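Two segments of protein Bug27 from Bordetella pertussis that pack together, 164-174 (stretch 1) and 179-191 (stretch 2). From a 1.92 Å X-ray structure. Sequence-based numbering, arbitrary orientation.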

# COMPACT_ATOMS: atom_id res chain seq x y z
N GLY A 164 1.84 -12.20 1.68
CA GLY A 164 1.93 -11.41 0.47
C GLY A 164 0.80 -11.70 -0.51
O GLY A 164 0.01 -12.64 -0.34
N CYS A 165 0.77 -10.92 -1.57
CA CYS A 165 -0.31 -11.01 -2.54
C CYS A 165 -0.21 -12.25 -3.42
O CYS A 165 -1.23 -12.76 -3.88
CB CYS A 165 -0.42 -9.75 -3.41
SG CYS A 165 -0.81 -8.19 -2.53
N GLY A 166 1.02 -12.71 -3.66
CA GLY A 166 1.26 -13.89 -4.49
C GLY A 166 0.56 -15.14 -3.96
O GLY A 166 -0.23 -15.78 -4.67
N PRO A 167 0.86 -15.52 -2.70
CA PRO A 167 0.10 -16.63 -2.12
C PRO A 167 -1.43 -16.44 -1.99
O PRO A 167 -2.18 -17.41 -2.21
CB PRO A 167 0.77 -16.81 -0.74
CG PRO A 167 2.21 -16.34 -1.02
CD PRO A 167 1.91 -15.06 -1.76
N ALA A 168 -1.90 -15.22 -1.70
CA ALA A 168 -3.36 -14.97 -1.65
C ALA A 168 -3.97 -15.25 -3.01
O ALA A 168 -4.94 -15.99 -3.11
CB ALA A 168 -3.67 -13.55 -1.21
N LEU A 169 -3.38 -14.68 -4.05
CA LEU A 169 -3.85 -14.92 -5.40
C LEU A 169 -3.86 -16.39 -5.81
O LEU A 169 -4.82 -16.84 -6.45
CB LEU A 169 -3.04 -14.09 -6.38
CG LEU A 169 -3.42 -12.60 -6.46
CD1 LEU A 169 -2.27 -11.83 -7.18
CD2 LEU A 169 -4.74 -12.44 -7.15
N ASN A 170 -2.81 -17.16 -5.47
CA ASN A 170 -2.82 -18.59 -5.72
C ASN A 170 -4.02 -19.30 -5.15
O ASN A 170 -4.61 -20.17 -5.81
CB ASN A 170 -1.53 -19.26 -5.22
CG ASN A 170 -0.36 -18.92 -6.08
OD1 ASN A 170 -0.53 -18.38 -7.19
ND2 ASN A 170 0.83 -19.21 -5.59
N ASP A 171 -4.41 -18.95 -3.93
CA ASP A 171 -5.57 -19.64 -3.32
C ASP A 171 -6.94 -19.21 -3.89
O ASP A 171 -7.90 -20.01 -3.93
CB ASP A 171 -5.60 -19.46 -1.81
CG ASP A 171 -4.97 -20.62 -1.07
OD1 ASP A 171 -4.23 -21.43 -1.67
OD2 ASP A 171 -5.20 -20.70 0.14
N VAL A 172 -7.06 -17.95 -4.31
CA VAL A 172 -8.29 -17.54 -4.97
C VAL A 172 -8.31 -18.09 -6.41
O VAL A 172 -9.34 -18.58 -6.86
CB VAL A 172 -8.60 -16.01 -4.81
CG1 VAL A 172 -7.56 -15.17 -5.44
CG2 VAL A 172 -9.99 -15.66 -5.38
N LEU A 173 -7.17 -18.07 -7.09
CA LEU A 173 -7.02 -18.70 -8.39
C LEU A 173 -7.41 -20.17 -8.43
O LEU A 173 -7.98 -20.61 -9.43
CB LEU A 173 -5.62 -18.51 -8.97
CG LEU A 173 -5.26 -17.12 -9.51
CD1 LEU A 173 -3.75 -17.05 -9.73
CD2 LEU A 173 -6.04 -16.78 -10.80
N GLY A 174 -7.11 -20.90 -7.35
CA GLY A 174 -7.44 -22.32 -7.25
C GLY A 174 -8.74 -22.60 -6.52
O GLY A 174 -9.06 -23.77 -6.27
N LEU A 179 -12.53 -15.61 -1.88
CA LEU A 179 -12.43 -14.19 -1.98
C LEU A 179 -11.08 -13.74 -1.41
O LEU A 179 -10.57 -14.33 -0.44
CB LEU A 179 -13.59 -13.56 -1.20
CG LEU A 179 -13.54 -12.05 -0.91
CD1 LEU A 179 -13.70 -11.16 -2.17
CD2 LEU A 179 -14.55 -11.71 0.12
N ALA A 180 -10.52 -12.70 -2.00
CA ALA A 180 -9.36 -12.04 -1.41
C ALA A 180 -9.35 -10.56 -1.73
O ALA A 180 -9.89 -10.09 -2.75
CB ALA A 180 -8.01 -12.70 -1.91
N VAL A 181 -8.66 -9.83 -0.88
CA VAL A 181 -8.35 -8.44 -1.14
C VAL A 181 -6.85 -8.32 -1.38
O VAL A 181 -6.03 -8.63 -0.51
CB VAL A 181 -8.80 -7.59 0.02
CG1 VAL A 181 -8.50 -6.11 -0.27
CG2 VAL A 181 -10.30 -7.88 0.23
N VAL A 182 -6.48 -7.88 -2.59
CA VAL A 182 -5.08 -7.78 -2.94
C VAL A 182 -4.88 -6.45 -3.67
O VAL A 182 -5.85 -5.75 -3.97
CB VAL A 182 -4.57 -9.03 -3.76
CG1 VAL A 182 -4.78 -10.34 -2.95
CG2 VAL A 182 -5.30 -9.14 -5.10
N THR A 183 -3.65 -6.10 -3.98
CA THR A 183 -3.43 -4.89 -4.74
C THR A 183 -3.94 -5.11 -6.16
O THR A 183 -3.78 -6.22 -6.72
CB THR A 183 -1.94 -4.53 -4.82
OG1 THR A 183 -1.26 -5.59 -5.49
CG2 THR A 183 -1.34 -4.28 -3.42
N ALA A 184 -4.53 -4.07 -6.73
CA ALA A 184 -4.88 -4.05 -8.15
C ALA A 184 -3.75 -4.50 -9.09
O ALA A 184 -3.96 -5.27 -10.02
CB ALA A 184 -5.43 -2.67 -8.55
N SER A 185 -2.54 -4.03 -8.84
CA SER A 185 -1.37 -4.37 -9.66
C SER A 185 -1.07 -5.88 -9.72
O SER A 185 -0.79 -6.41 -10.82
CB SER A 185 -0.15 -3.61 -9.13
OG SER A 185 -0.10 -3.79 -7.72
N SER A 186 -1.12 -6.57 -8.57
CA SER A 186 -1.00 -8.04 -8.54
C SER A 186 -2.11 -8.76 -9.31
O SER A 186 -1.86 -9.76 -9.99
CB SER A 186 -0.90 -8.61 -7.10
OG SER A 186 -2.06 -8.36 -6.31
N ALA A 187 -3.33 -8.24 -9.21
CA ALA A 187 -4.53 -8.96 -9.67
C ALA A 187 -4.84 -8.72 -11.14
O ALA A 187 -5.44 -9.59 -11.81
CB ALA A 187 -5.71 -8.54 -8.87
N ILE A 188 -4.45 -7.55 -11.63
CA ILE A 188 -4.92 -7.11 -12.96
C ILE A 188 -4.61 -8.14 -14.07
O ILE A 188 -5.52 -8.49 -14.82
CB ILE A 188 -4.50 -5.62 -13.33
CG1 ILE A 188 -5.44 -4.62 -12.64
CG2 ILE A 188 -4.61 -5.34 -14.82
CD1 ILE A 188 -4.94 -3.17 -12.69
N PRO A 189 -3.38 -8.68 -14.14
CA PRO A 189 -3.19 -9.69 -15.21
C PRO A 189 -4.18 -10.86 -15.19
O PRO A 189 -4.55 -11.37 -16.26
CB PRO A 189 -1.76 -10.22 -14.97
CG PRO A 189 -1.09 -9.25 -14.06
CD PRO A 189 -2.15 -8.43 -13.37
N PHE A 190 -4.60 -11.29 -14.00
CA PHE A 190 -5.50 -12.44 -13.85
C PHE A 190 -6.93 -12.09 -14.16
O PHE A 190 -7.69 -12.93 -14.70
CB PHE A 190 -5.37 -13.03 -12.43
CG PHE A 190 -3.98 -13.47 -12.13
CD1 PHE A 190 -3.49 -14.66 -12.66
CD2 PHE A 190 -3.13 -12.66 -11.40
CE1 PHE A 190 -2.19 -15.06 -12.42
CE2 PHE A 190 -1.81 -13.06 -11.14
CZ PHE A 190 -1.34 -14.24 -11.67
N ILE A 191 -7.28 -10.85 -13.84
CA ILE A 191 -8.61 -10.33 -14.10
C ILE A 191 -8.78 -10.20 -15.63
O ILE A 191 -9.77 -10.69 -16.17
CB ILE A 191 -8.86 -9.01 -13.40
CG1 ILE A 191 -8.86 -9.20 -11.88
CG2 ILE A 191 -10.22 -8.40 -13.85
CD1 ILE A 191 -8.84 -7.89 -11.11

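The helix of stretch 1, residues 165-173, lies against both elements of stretch 2: the strand 180-183, which it crosses at 137° between N-to-C directions, and the helix 184-191, which runs 32° from it. No hydrogen bond joins the two stretches; about 482 Å² of surface, counting both sides, is buried largely by apolar side chains.

Gly164 caps the helix from the N-terminal end without touching stretch 2. Its phi/psi of 95/174 would jam a CB against the preceding carbonyl, so glycine fits here.

Cys165 makes the first contact. Its m rotamer places SG 4.0 Å from Val182 CB and 3.8 Å from Thr183 N, while its CB lies 3.6 Å from Ser186 OG. The thiol-derived sulfur, bonded covalently to a group elsewhere in the structure, thus sits where the strand turns into the second helix. That junction is ordered by its own polar groups: Ser186 OG donates to Thr183 O (2.8 Å), and Thr183 OG1 shares a hydrogen bond with Ser185 OG (3.1 Å). Small hydroxyl side chains suit a helix start, where they can bond locally and leave the carbon atoms of Ser186 free for packing.

Gly166 and Pro167 fall on the exposed side of the helix and take no part. One turn on from Cys165, Ala168 points toward the strand, its CB 3.8 Å from Val182 CG1 and 4.5 Å from Ala180 CB. A methyl group fills this buried position between helix and strand, and the strand's alternation helps: Ala180 and Val182 face the helix while Val181 points away.

Leu169 has the largest area covered, 84 Å², and spans strand and helix. Its m,t rotamer sends CD2 to Val182 CG2 (3.9 Å) and Ala187 CB (4.4 Å), whereas CD1 reaches Ser186 CB (3.5 Å) and Phe190 CE2 (4.2 Å). A long, branched, apolar side chain is well matched to a site with neighbours on both elements.

Asn170 and Asp171 make no contact with stretch 2, as befits polar residues off the packed face. Val172 returns to that face, buried, with CG1 4.3 Å from Ala180 CB and CG2 4.3 Å from Leu179 N; its compact branching covers the beginning of the strand.

Leu173 closes the contact. Its CD1 lies over one face of the Phe190 ring, 4.0 Å from the centroid and 25° off the normal, a CH-pi interaction in which a methyl meets the aromatic cloud. Gly174 then leaves helical geometry, beyond reach of stretch 2.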